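Local coordinates for DUF1254 domain-containing protein (Vibrio parahaemolyticus, PDB 3U07) that is of unknown function but combines a DUF1254 region and a DUF1214 region in one chain, and is probably exported by way of a signal sequence, at residues 29-33 and 238-244; 90-94 and 199-205; 280-285 and 308-312; 384-389 and 399-405. The protein carries 2 engineered substitutions. The contacts are given in a common frame with arbitrary orientation. Residues are numbered along the deposited sequence.

Contact 1 (29-33 and 238-244)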
loop_
_atom_site.group_PDB
_atom_site.type_symbol
_atom_site.label_atom_id
_atom_site.label_comp_id
_atom_site.label_asym_id
_atom_site.label_seq_id
_atom_site.Cartn_x
_atom_site.Cartn_y
_atom_site.Cartn_z
ATOM N N LEU A 29 3.082 27.699 -11.841
ATOM C CA LEU A 29 2.803 27.544 -10.419
ATOM C C LEU A 29 1.553 26.696 -10.232
ATOM O O LEU A 29 1.525 25.797 -9.391
ATOM C CB LEU A 29 2.623 28.914 -9.756
ATOM C CG LEU A 29 2.666 28.937 -8.225
ATOM C CD1 LEU A 29 3.932 28.246 -7.737
ATOM C CD2 LEU A 29 2.622 30.375 -7.730
ATOM N N ALA A 30 0.526 26.973 -11.033
ATOM C CA ALA A 30 -0.727 26.227 -10.953
ATOM C C ALA A 30 -0.499 24.736 -11.210
ATOM O O ALA A 30 -1.117 23.889 -10.566
ATOM C CB ALA A 30 -1.739 26.788 -11.952
ATOM N N GLU A 31 0.390 24.414 -12.146
ATOM C CA GLU A 31 0.685 23.015 -12.449
ATOM C C GLU A 31 1.336 22.345 -11.242
ATOM O O GLU A 31 0.972 21.231 -10.859
ATOM C CB GLU A 31 1.636 22.898 -13.645
ATOM C CG GLU A 31 1.991 21.452 -13.983
ATOM C CD GLU A 31 2.985 21.336 -15.128
ATOM O OE1 GLU A 31 3.185 22.329 -15.852
ATOM O OE2 GLU A 31 3.558 20.242 -15.311
ATOM N N ASP A 32 2.314 23.022 -10.648
ATOM C CA ASP A 32 2.988 22.467 -9.488
ATOM C C ASP A 32 2.024 22.384 -8.307
ATOM O O ASP A 32 2.080 21.442 -7.527
ATOM C CB ASP A 32 4.208 23.313 -9.117
ATOM C CG ASP A 32 5.295 23.269 -10.178
ATOM O OD1 ASP A 32 5.413 22.238 -10.873
ATOM O OD2 ASP A 32 6.043 24.258 -10.307
ATOM N N ALA A 33 1.135 23.365 -8.180
ATOM C CA ALA A 33 0.167 23.367 -7.084
ATOM C C ALA A 33 -0.711 22.128 -7.178
ATOM O O ALA A 33 -0.933 21.439 -6.187
ATOM C CB ALA A 33 -0.697 24.633 -7.134
ATOM N N LYS A 238 4.444 27.939 -1.153
ATOM C CA LYS A 238 4.642 28.187 -2.580
ATOM C C LYS A 238 3.347 28.310 -3.386
ATOM O O LYS A 238 3.252 29.117 -4.311
ATOM C CB LYS A 238 5.473 27.055 -3.202
ATOM C CG LYS A 238 6.825 26.794 -2.553
ATOM C CD LYS A 238 7.501 25.581 -3.174
ATOM C CE LYS A 238 8.870 25.331 -2.560
ATOM N NZ LYS A 238 9.825 24.770 -3.558
ATOM N N TYR A 239 2.346 27.520 -3.016
ATOM C CA TYR A 239 1.096 27.476 -3.765
ATOM C C TYR A 239 -0.089 28.271 -3.237
ATOM O O TYR A 239 -1.217 28.097 -3.697
ATOM C CB TYR A 239 0.724 26.002 -3.945
ATOM C CG TYR A 239 1.917 25.174 -4.382
ATOM C CD1 TYR A 239 2.763 25.634 -5.394
ATOM C CD2 TYR A 239 2.223 23.954 -3.772
ATOM C CE1 TYR A 239 3.885 24.907 -5.787
ATOM C CE2 TYR A 239 3.345 23.213 -4.159
ATOM C CZ TYR A 239 4.170 23.699 -5.168
ATOM O OH TYR A 239 5.274 22.983 -5.570
ATOM N N GLN A 240 0.175 29.169 -2.299
ATOM C CA GLN A 240 -0.867 29.981 -1.690
ATOM C C GLN A 240 -1.675 30.855 -2.651
ATOM O O GLN A 240 -2.897 30.949 -2.532
ATOM C CB GLN A 240 -0.248 30.856 -0.604
ATOM C CG GLN A 240 -1.251 31.487 0.337
ATOM C CD GLN A 240 -0.573 32.148 1.512
ATOM O OE1 GLN A 240 -0.040 33.251 1.396
ATOM N NE2 GLN A 240 -0.570 31.465 2.651
ATOM N N SER A 241 -1.004 31.498 -3.598
ATOM C CA SER A 241 -1.695 32.368 -4.548
ATOM C C SER A 241 -2.648 31.583 -5.439
ATOM O O SER A 241 -3.594 32.138 -5.996
ATOM C CB SER A 241 -0.680 33.121 -5.417
ATOM O OG SER A 241 0.071 32.231 -6.229
ATOM N N ILE A 242 -2.398 30.286 -5.566
ATOM C CA ILE A 242 -3.237 29.433 -6.392
ATOM C C ILE A 242 -4.546 29.121 -5.676
ATOM O O ILE A 242 -5.525 28.752 -6.310
ATOM C CB ILE A 242 -2.510 28.108 -6.744
ATOM C CG1 ILE A 242 -1.208 28.417 -7.490
ATOM C CG2 ILE A 242 -3.403 27.218 -7.595
ATOM C CD1 ILE A 242 -1.400 29.173 -8.798
ATOM N N GLY A 243 -4.562 29.277 -4.355
ATOM C CA GLY A 243 -5.778 29.000 -3.605
ATOM C C GLY A 243 -5.720 27.737 -2.757
ATOM O O GLY A 243 -6.721 27.339 -2.154
ATOM N N VAL A 244 -4.558 27.089 -2.723
ATOM C CA VAL A 244 -4.381 25.877 -1.920
ATOM C C VAL A 244 -4.037 26.365 -0.524
ATOM O O VAL A 244 -2.977 26.949 -0.307
ATOM C CB VAL A 244 -3.226 25.007 -2.443
ATOM C CG1 VAL A 244 -3.156 23.701 -1.645
ATOM C CG2 VAL A 244 -3.428 24.725 -3.923
#

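Contact 2 (90-94 and 199-205)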
loop_
_atom_site.group_PDB
_atom_site.type_symbol
_atom_site.label_atom_id
_atom_site.label_comp_id
_atom_site.label_asym_id
_atom_site.label_seq_id
_atom_site.Cartn_x
_atom_site.Cartn_y
_atom_site.Cartn_z
ATOM N N ASP A 90 -9.834 7.486 12.950
ATOM C CA ASP A 90 -10.189 8.901 13.026
ATOM C C ASP A 90 -9.730 9.317 14.406
ATOM O O ASP A 90 -10.300 8.887 15.407
ATOM C CB ASP A 90 -11.694 9.127 12.886
ATOM C CG ASP A 90 -12.091 10.574 13.158
ATOM O OD1 ASP A 90 -11.222 11.470 13.083
ATOM O OD2 ASP A 90 -13.278 10.820 13.438
ATOM N N VAL A 91 -8.689 10.139 14.457
ATOM C CA VAL A 91 -8.141 10.582 15.735
ATOM C C VAL A 91 -8.469 12.045 16.053
ATOM O O VAL A 91 -7.886 12.633 16.965
ATOM C CB VAL A 91 -6.606 10.400 15.753
ATOM C CG1 VAL A 91 -6.250 8.937 15.454
ATOM C CG2 VAL A 91 -5.957 11.316 14.716
ATOM N N ALA A 92 -9.406 12.622 15.305
ATOM C CA ALA A 92 -9.797 14.017 15.505
ATOM C C ALA A 92 -10.237 14.333 16.933
ATOM O O ALA A 92 -9.721 15.257 17.552
ATOM C CB ALA A 92 -10.915 14.402 14.533
ATOM N N ALA A 93 -11.191 13.565 17.451
ATOM C CA ALA A 93 -11.711 13.810 18.794
ATOM C C ALA A 93 -10.736 13.405 19.882
ATOM O O ALA A 93 -10.625 14.073 20.904
ATOM C CB ALA A 93 -13.041 13.078 18.986
ATOM N N GLU A 94 -10.026 12.306 19.651
ATOM C CA GLU A 94 -9.066 11.804 20.619
ATOM C C GLU A 94 -8.226 10.695 19.980
ATOM O O GLU A 94 -8.551 10.213 18.898
ATOM C CB GLU A 94 -9.811 11.244 21.833
ATOM C CG GLU A 94 -10.747 10.099 21.478
ATOM C CD GLU A 94 -11.377 9.462 22.696
ATOM O OE1 GLU A 94 -10.650 9.229 23.679
ATOM O OE2 GLU A 94 -12.593 9.183 22.667
ATOM N N GLY A 199 -15.646 9.929 27.071
ATOM C CA GLY A 199 -14.836 10.560 26.046
ATOM C C GLY A 199 -15.581 11.599 25.234
ATOM O O GLY A 199 -16.790 11.765 25.386
ATOM N N PRO A 200 -14.879 12.309 24.341
ATOM C CA PRO A 200 -15.517 13.334 23.516
ATOM C C PRO A 200 -16.358 12.683 22.435
ATOM O O PRO A 200 -16.112 11.542 22.048
ATOM C CB PRO A 200 -14.333 14.099 22.921
ATOM C CG PRO A 200 -13.110 13.580 23.680
ATOM C CD PRO A 200 -13.462 12.171 23.986
ATOM N N LYS A 201 -17.355 13.408 21.950
ATOM C CA LYS A 201 -18.214 12.893 20.899
ATOM C C LYS A 201 -17.404 12.853 19.599
ATOM O O LYS A 201 -16.652 13.780 19.301
ATOM C CB LYS A 201 -19.427 13.809 20.730
ATOM C CG LYS A 201 -20.436 13.342 19.694
ATOM C CD LYS A 201 -21.483 14.416 19.427
ATOM C CE LYS A 201 -21.312 15.035 18.043
ATOM N NZ LYS A 201 -19.943 15.584 17.818
ATOM N N PRO A 202 -17.537 11.768 18.819
ATOM C CA PRO A 202 -16.805 11.646 17.554
ATOM C C PRO A 202 -17.126 12.829 16.646
ATOM O O PRO A 202 -18.228 13.375 16.685
ATOM C CB PRO A 202 -17.322 10.328 16.980
ATOM C CG PRO A 202 -17.654 9.539 18.210
ATOM C CD PRO A 202 -18.350 10.567 19.069
ATOM N N VAL A 203 -16.160 13.231 15.833
ATOM C CA VAL A 203 -16.374 14.346 14.926
ATOM C C VAL A 203 -17.230 13.901 13.747
ATOM O O VAL A 203 -17.034 12.813 13.201
ATOM C CB VAL A 203 -15.030 14.900 14.410
ATOM C CG1 VAL A 203 -15.265 15.955 13.332
ATOM C CG2 VAL A 203 -14.250 15.498 15.573
ATOM N N GLN A 204 -18.198 14.736 13.378
ATOM C CA GLN A 204 -19.077 14.447 12.251
ATOM C C GLN A 204 -18.710 15.430 11.147
ATOM O O GLN A 204 -18.834 16.639 11.316
ATOM C CB GLN A 204 -20.547 14.627 12.644
ATOM C CG GLN A 204 -21.020 13.727 13.785
ATOM C CD GLN A 204 -20.729 12.258 13.533
ATOM O OE1 GLN A 204 -20.732 11.801 12.391
ATOM N NE2 GLN A 204 -20.492 11.508 14.603
ATOM N N ARG A 205 -18.258 14.905 10.017
ATOM C CA ARG A 205 -17.842 15.739 8.893
ATOM C C ARG A 205 -18.900 15.875 7.809
ATOM O O ARG A 205 -19.779 15.027 7.673
ATOM C CB ARG A 205 -16.584 15.141 8.250
ATOM C CG ARG A 205 -15.390 14.988 9.179
ATOM C CD ARG A 205 -14.346 14.040 8.592
ATOM N NE ARG A 205 -13.128 14.007 9.400
ATOM C CZ ARG A 205 -12.976 13.320 10.525
ATOM N NH1 ARG A 205 -13.966 12.575 11.006
ATOM N NH2 ARG A 205 -11.829 13.393 11.179
HETATM O O HOH W 1 -13.373 11.843 16.000
HETATM O O HOH W 2 -14.427 9.857 20.707
#

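Contact 3 (280-285 and 308-312)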
loop_
_atom_site.group_PDB
_atom_site.type_symbol
_atom_site.label_atom_id
_atom_site.label_comp_id
_atom_site.label_asym_id
_atom_site.label_seq_id
_atom_site.Cartn_x
_atom_site.Cartn_y
_atom_site.Cartn_z
ATOM N N ALA A 280 11.376 2.451 -6.593
ATOM C CA ALA A 280 10.239 2.499 -5.675
ATOM C C ALA A 280 10.477 3.328 -4.411
ATOM O O ALA A 280 9.538 3.882 -3.840
ATOM C CB ALA A 280 9.822 1.077 -5.292
ATOM N N ARG A 281 11.727 3.414 -3.972
ATOM C CA ARG A 281 12.048 4.171 -2.767
ATOM C C ARG A 281 11.751 5.666 -2.903
ATOM O O ARG A 281 11.670 6.387 -1.910
ATOM C CB ARG A 281 13.522 3.968 -2.407
ATOM C CG ARG A 281 13.910 2.516 -2.164
ATOM C CD ARG A 281 15.410 2.404 -1.968
ATOM N NE ARG A 281 16.141 2.946 -3.112
ATOM C CZ ARG A 281 17.460 3.110 -3.141
ATOM N NH1 ARG A 281 18.189 2.772 -2.088
ATOM N NH2 ARG A 281 18.049 3.614 -4.217
ATOM N N THR A 282 11.589 6.133 -4.137
ATOM C CA THR A 282 11.301 7.540 -4.368
ATOM C C THR A 282 9.807 7.759 -4.518
ATOM O O THR A 282 9.353 8.896 -4.567
ATOM C CB THR A 282 11.963 8.055 -5.663
ATOM O OG1 THR A 282 11.374 7.398 -6.789
ATOM C CG2 THR A 282 13.465 7.787 -5.651
ATOM N N LEU A 283 9.052 6.663 -4.573
ATOM C CA LEU A 283 7.607 6.712 -4.778
ATOM C C LEU A 283 6.736 6.405 -3.577
ATOM O O LEU A 283 5.628 6.930 -3.458
ATOM C CB LEU A 283 7.219 5.731 -5.882
ATOM C CG LEU A 283 7.984 5.830 -7.198
ATOM C CD1 LEU A 283 7.598 4.661 -8.094
ATOM C CD2 LEU A 283 7.682 7.155 -7.863
ATOM N N LEU A 284 7.222 5.521 -2.717
ATOM C CA LEU A 284 6.475 5.105 -1.542
ATOM C C LEU A 284 7.359 5.230 -0.319
ATOM O O LEU A 284 8.445 4.660 -0.270
ATOM C CB LEU A 284 6.009 3.656 -1.721
ATOM C CG LEU A 284 5.135 3.393 -2.956
ATOM C CD1 LEU A 284 4.913 1.898 -3.130
ATOM C CD2 LEU A 284 3.792 4.114 -2.797
ATOM N N GLY A 285 6.894 5.978 0.675
ATOM C CA GLY A 285 7.697 6.157 1.868
ATOM C C GLY A 285 7.002 6.932 2.975
ATOM O O GLY A 285 5.772 7.039 3.010
ATOM N N GLY A 308 0.475 1.723 -1.515
ATOM C CA GLY A 308 1.527 0.726 -1.478
ATOM C C GLY A 308 2.499 0.871 -0.319
ATOM O O GLY A 308 2.769 1.974 0.169
ATOM N N LEU A 309 3.014 -0.267 0.132
ATOM C CA LEU A 309 3.983 -0.318 1.224
ATOM C C LEU A 309 5.340 0.199 0.765
ATOM O O LEU A 309 5.683 0.101 -0.414
ATOM C CB LEU A 309 4.176 -1.761 1.696
ATOM C CG LEU A 309 3.212 -2.392 2.697
ATOM C CD1 LEU A 309 3.408 -3.898 2.712
ATOM C CD2 LEU A 309 3.464 -1.811 4.088
ATOM N N PRO A 310 6.119 0.782 1.688
ATOM C CA PRO A 310 7.446 1.276 1.314
ATOM C C PRO A 310 8.200 0.011 0.880
ATOM O O PRO A 310 8.007 -1.057 1.458
ATOM C CB PRO A 310 7.979 1.848 2.625
ATOM C CG PRO A 310 6.709 2.365 3.286
ATOM C CD PRO A 310 5.751 1.219 3.047
ATOM N N PRO A 311 9.069 0.112 -0.132
ATOM C CA PRO A 311 9.809 -1.065 -0.602
ATOM C C PRO A 311 10.582 -1.917 0.408
ATOM O O PRO A 311 10.782 -3.108 0.171
ATOM C CB PRO A 311 10.706 -0.491 -1.698
ATOM C CG PRO A 311 10.887 0.936 -1.284
ATOM C CD PRO A 311 9.506 1.324 -0.845
ATOM N N ILE A 312 11.008 -1.332 1.524
ATOM C CA ILE A 312 11.756 -2.088 2.528
ATOM C C ILE A 312 10.869 -3.129 3.209
ATOM O O ILE A 312 11.361 -4.121 3.740
ATOM C CB ILE A 312 12.379 -1.150 3.601
ATOM C CG1 ILE A 312 13.333 -1.944 4.503
ATOM C CG2 ILE A 312 11.282 -0.498 4.432
ATOM C CD1 ILE A 312 14.152 -1.073 5.449
#

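Contact 4 (384-389 and 399-405)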
loop_
_atom_site.group_PDB
_atom_site.type_symbol
_atom_site.label_atom_id
_atom_site.label_comp_id
_atom_site.label_asym_id
_atom_site.label_seq_id
_atom_site.Cartn_x
_atom_site.Cartn_y
_atom_site.Cartn_z
ATOM N N THR A 384 14.196 -23.759 -8.630
ATOM C CA THR A 384 13.781 -24.017 -9.997
ATOM C C THR A 384 12.283 -24.224 -10.027
ATOM O O THR A 384 11.776 -25.175 -9.445
ATOM C CB THR A 384 14.456 -25.282 -10.568
ATOM O OG1 THR A 384 15.861 -25.052 -10.717
ATOM C CG2 THR A 384 13.862 -25.631 -11.923
ATOM N N ILE A 385 11.576 -23.322 -10.695
ATOM C CA ILE A 385 10.131 -23.433 -10.806
ATOM C C ILE A 385 9.773 -23.912 -12.212
ATOM O O ILE A 385 10.191 -23.315 -13.206
ATOM C CB ILE A 385 9.434 -22.074 -10.552
ATOM C CG1 ILE A 385 9.681 -21.621 -9.107
ATOM C CG2 ILE A 385 7.937 -22.194 -10.856
ATOM C CD1 ILE A 385 9.067 -20.277 -8.769
ATOM N N TYR A 386 9.012 -24.999 -12.294
ATOM C CA TYR A 386 8.589 -25.527 -13.588
ATOM C C TYR A 386 7.106 -25.211 -13.716
ATOM O O TYR A 386 6.329 -25.491 -12.804
ATOM C CB TYR A 386 8.840 -27.037 -13.671
ATOM C CG TYR A 386 8.585 -27.612 -15.047
ATOM C CD1 TYR A 386 7.284 -27.862 -15.489
ATOM C CD2 TYR A 386 9.638 -27.871 -15.925
ATOM C CE1 TYR A 386 7.036 -28.357 -16.773
ATOM C CE2 TYR A 386 9.400 -28.364 -17.214
ATOM C CZ TYR A 386 8.098 -28.605 -17.631
ATOM O OH TYR A 386 7.856 -29.088 -18.901
HETATM N N MSE A 387 6.719 -24.616 -14.843
HETATM C CA MSE A 387 5.333 -24.220 -15.080
HETATM C C MSE A 387 4.678 -24.860 -16.295
HETATM O O MSE A 387 5.265 -24.911 -17.373
HETATM C CB MSE A 387 5.248 -22.695 -15.237
HETATM C CG MSE A 387 5.670 -21.899 -14.006
HETATM SE SE MSE A 387 6.049 -20.052 -14.421
HETATM C CE MSE A 387 7.865 -20.318 -14.998
ATOM N N SER A 388 3.445 -25.318 -16.110
ATOM C CA SER A 388 2.680 -25.938 -17.183
ATOM C C SER A 388 1.195 -25.977 -16.842
ATOM O O SER A 388 0.806 -25.803 -15.685
ATOM C CB SER A 388 3.167 -27.366 -17.437
ATOM O OG SER A 388 2.338 -28.015 -18.386
ATOM N N ALA A 389 0.370 -26.188 -17.863
ATOM C CA ALA A 389 -1.073 -26.285 -17.680
ATOM C C ALA A 389 -1.362 -27.760 -17.392
ATOM O O ALA A 389 -2.445 -28.125 -16.931
ATOM C CB ALA A 389 -1.801 -25.836 -18.941
ATOM N N ASN A 399 8.045 -27.914 -6.489
ATOM C CA ASN A 399 8.582 -26.913 -7.406
ATOM C C ASN A 399 7.702 -26.686 -8.631
ATOM O O ASN A 399 8.036 -25.886 -9.506
ATOM C CB ASN A 399 9.996 -27.293 -7.854
ATOM C CG ASN A 399 10.983 -27.320 -6.704
ATOM O OD1 ASN A 399 10.795 -26.641 -5.696
ATOM N ND2 ASN A 399 12.051 -28.095 -6.854
ATOM N N PHE A 400 6.574 -27.382 -8.693
ATOM C CA PHE A 400 5.673 -27.223 -9.825
ATOM C C PHE A 400 4.648 -26.126 -9.588
ATOM O O PHE A 400 3.950 -26.118 -8.569
ATOM C CB PHE A 400 4.923 -28.522 -10.126
ATOM C CG PHE A 400 3.999 -28.411 -11.301
ATOM C CD1 PHE A 400 4.495 -28.482 -12.597
ATOM C CD2 PHE A 400 2.644 -28.159 -11.113
ATOM C CE1 PHE A 400 3.657 -28.303 -13.690
ATOM C CE2 PHE A 400 1.796 -27.976 -12.197
ATOM C CZ PHE A 400 2.304 -28.047 -13.490
ATOM N N LEU A 401 4.550 -25.203 -10.537
ATOM C CA LEU A 401 3.591 -24.117 -10.423
ATOM C C LEU A 401 2.656 -24.148 -11.621
ATOM O O LEU A 401 3.080 -23.937 -12.757
ATOM C CB LEU A 401 4.315 -22.763 -10.342
ATOM C CG LEU A 401 3.460 -21.493 -10.258
ATOM C CD1 LEU A 401 2.351 -21.649 -9.218
ATOM C CD2 LEU A 401 4.360 -20.313 -9.907
ATOM N N PRO A 402 1.365 -24.442 -11.380
ATOM C CA PRO A 402 0.352 -24.504 -12.433
ATOM C C PRO A 402 0.259 -23.165 -13.150
ATOM O O PRO A 402 0.454 -22.114 -12.546
ATOM C CB PRO A 402 -0.930 -24.826 -11.663
ATOM C CG PRO A 402 -0.434 -25.627 -10.509
ATOM C CD PRO A 402 0.782 -24.834 -10.084
ATOM N N VAL A 403 -0.037 -23.216 -14.438
ATOM C CA VAL A 403 -0.179 -22.018 -15.241
ATOM C C VAL A 403 -1.391 -22.291 -16.133
ATOM O O VAL A 403 -1.580 -23.412 -16.597
ATOM C CB VAL A 403 1.131 -21.765 -16.031
ATOM C CG1 VAL A 403 0.851 -21.491 -17.488
ATOM C CG2 VAL A 403 1.882 -20.604 -15.382
ATOM N N PRO A 404 -2.240 -21.276 -16.363
ATOM C CA PRO A 404 -3.441 -21.437 -17.190
ATOM C C PRO A 404 -3.235 -21.562 -18.695
ATOM O O PRO A 404 -2.197 -21.177 -19.228
ATOM C CB PRO A 404 -4.256 -20.205 -16.834
ATOM C CG PRO A 404 -3.199 -19.165 -16.705
ATOM C CD PRO A 404 -2.111 -19.880 -15.908
ATOM N N GLU A 405 -4.254 -22.102 -19.363
ATOM C CA GLU A 405 -4.255 -22.291 -20.813
ATOM C C GLU A 405 -4.597 -20.971 -21.506
ATOM O O GLU A 405 -5.425 -20.934 -22.417
ATOM C CB GLU A 405 -5.299 -23.337 -21.211
ATOM C CG GLU A 405 -5.083 -24.712 -20.607
ATOM C CD GLU A 405 -4.489 -25.697 -21.592
ATOM O OE1 GLU A 405 -3.377 -25.441 -22.097
ATOM O OE2 GLU A 405 -5.140 -26.729 -21.861
#

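Contact 1 (29-33 and 238-244)
Leu29 reaches out of its helix in a t/p rotamer, and both its methyls meet 238-244. Leu29 CD1 lies 3.6 Å from Lys238 O and 3.7 Å from Tyr239 CD1, near the plane of that ring. Leu29 CD2 lies 3.5 Å from Ser241 OG. Tyr239 takes an m rotamer that lays one ring face on the helix. Ala33 CA sits 3.8 Å from the Tyr239 ring centroid, 17° off the ring normal, a CH-pi contact. Asp32 CB is 3.7 Å from Tyr239 CE1. This is mainly apolar packing of the first turns of helix 26-52 on 238-239 and the turn that follows. The small side chain of Ala33 is consistent with the close backbones: the CA atoms of Ala33 and Tyr239 are 5.4 Å apart. The CA-to-CB bond of Ile242 points toward 29-33. In its m/m rotamer, Ile242 CD1 is 4.0 Å from Ala30 CB, and Ile242 CG2 is 3.8 Å from Ala33 CB. Gly243, at a positive phi of 108°, then turns the chain. Val244 CG2 comes within 4.2 Å of Ala33 CB. Val244 also packs on helix 215-224, whose last residue, Cys224, is disulfide-bonded to Cys247. Leu258 of helix 253-273 covers Ala30 and Ile242.

Contact 2 (90-94 and 199-205)
The two segments run roughly antiparallel, without forming a sheet. Strand 82-90 ends at Asp90, and the chain turns through Ala92 and Ala93 at helical backbone angles before Glu94 extends again. This is an Asx turn: Ala92 N donates to Asp90 OD1 at 3.1 Å. The turn lies on the way to strand 96-100, which belongs to another sheet. Opposite it, residues 200-203 are extended, with polyproline-like backbone angles. Ala93 and Pro202 are the closest pair, with CA atoms 5.7 Å apart.

The apolar part is thin. Ala92 CB is 3.7 Å from Val203 CG2, and Ala93 CB is 4.3 Å from Pro200 CB. Ala93 CB also meets Lys201 O at 3.7 Å. Glu94 OE2 lies 3.4 Å from Pro200 CD and is hydrogen-bonded to Ser192. A water joins it to the other segment, donating to Glu94 OE2 at 2.8 Å and to Pro200 O at 2.7 Å.

Charge closes the other end. Arg205 meets Asp90 in a two-pronged salt bridge, NH2 to OD1 at 2.8 Å and NH1 to OD2 at 3.1 Å. Arg205 NE makes a second salt bridge, to Asp225. A second water donates to Asp90 OD2 at 2.8 Å and accepts from the backbone N atoms of Ala93 and Val203, each at 3.1 Å.

Contact 3 (280-285 and 308-312)
Gly308 opens the second segment beside Leu284, with Gly308 O 3.8 Å from Leu284 CD2. A CB at Gly308 would clash with Leu284 CD1, so glycine suits this spot. Leu309 turns its side chain away, but Leu309 O lies 3.3 Å from Leu284 CD1. Pro310 follows, with Pro310 CG 4.2 Å from Gly285 CA. Residues 308-310 are extended, with polyproline-like angles, and Pro311 turns helical. Pro311 is the most covered residue here. Pro311 CD is 3.5 Å from Leu284 O, Pro311 CB is 4.0 Å from Ala280 CB, and Pro311 CG is 3.5 Å from Arg281 CG. It fits against a turn with helical backbone angles at 280-282, in which Leu283 N and Leu284 N both donate to Ala280 O, at 2.9 and 3.1 Å. The Arg281 guanidinium leads away to a salt bridge with Asp279. The contact brings together the two loops that flank helices 287-290 and 295-305. Gly285 bonds through its backbone to Thr120, Leu309 packs on strand 109-115, and Gln422 of helix 419-423 touches Pro311 and Arg281.

Contact 4 (384-389 and 399-405)
Ala389, Val403 and Ser388 give up the most surface here. Ser388 O accepts from Val403 N at 3.0 Å and lies 3.5 Å from Phe400 CZ. Ser388 CB is 3.9 Å from Phe400 CE1, while Ser388 OG bonds to Asp334. Ala389 CA makes a CA-H...O contact with Val403 O at 3.1 Å, and Ala389 CB is 3.5 Å from Glu405 OE1. Val403 CG2 lies 4.0 Å from CB of Met387, which is a selenomethionine. These residues prolong a parallel pairing in which 400-402 forms the edge strand of a mixed sheet, next to strand 382-388. Only nine residues link the two segments, with no helix among them. The pairing is firmest at Tyr386 and Phe400: Tyr386 N donates to Asn399 O at 3.1 Å, and Leu401 N donates to Tyr386 O at 2.9 Å. Tyr386 CD1 and Phe400 CD1 meet at 4.1 Å on one face. On the other, Ile385 CG2 is 3.7 Å from Leu401 CB, and both side chains pack on Val350 of the neighbouring antiparallel sheet.

Overall arrangement
The centre of contact 3 is about 9 Å from the centre of the chain; those of the others are about 26 to 28 Å from it. Contacts 1, 3 and 4 are partly buried; contact 2 is at the surface. Contact 2 is nested in the chain loop closed by contact 1. Contact 4 lies across the centre from both, about 52 Å away between centres. Each half has sheets of strand order 1-4-2-3 and 3-2-1-4, consistent with related folds. Contact 4 lies within the latter sheet of its half, contact 2 at the crossing between the other half's two. Contacts 1 and 3 are mainly apolar packing, contact 2 relies on charge and water, and contact 4 on backbone hydrogen bonds.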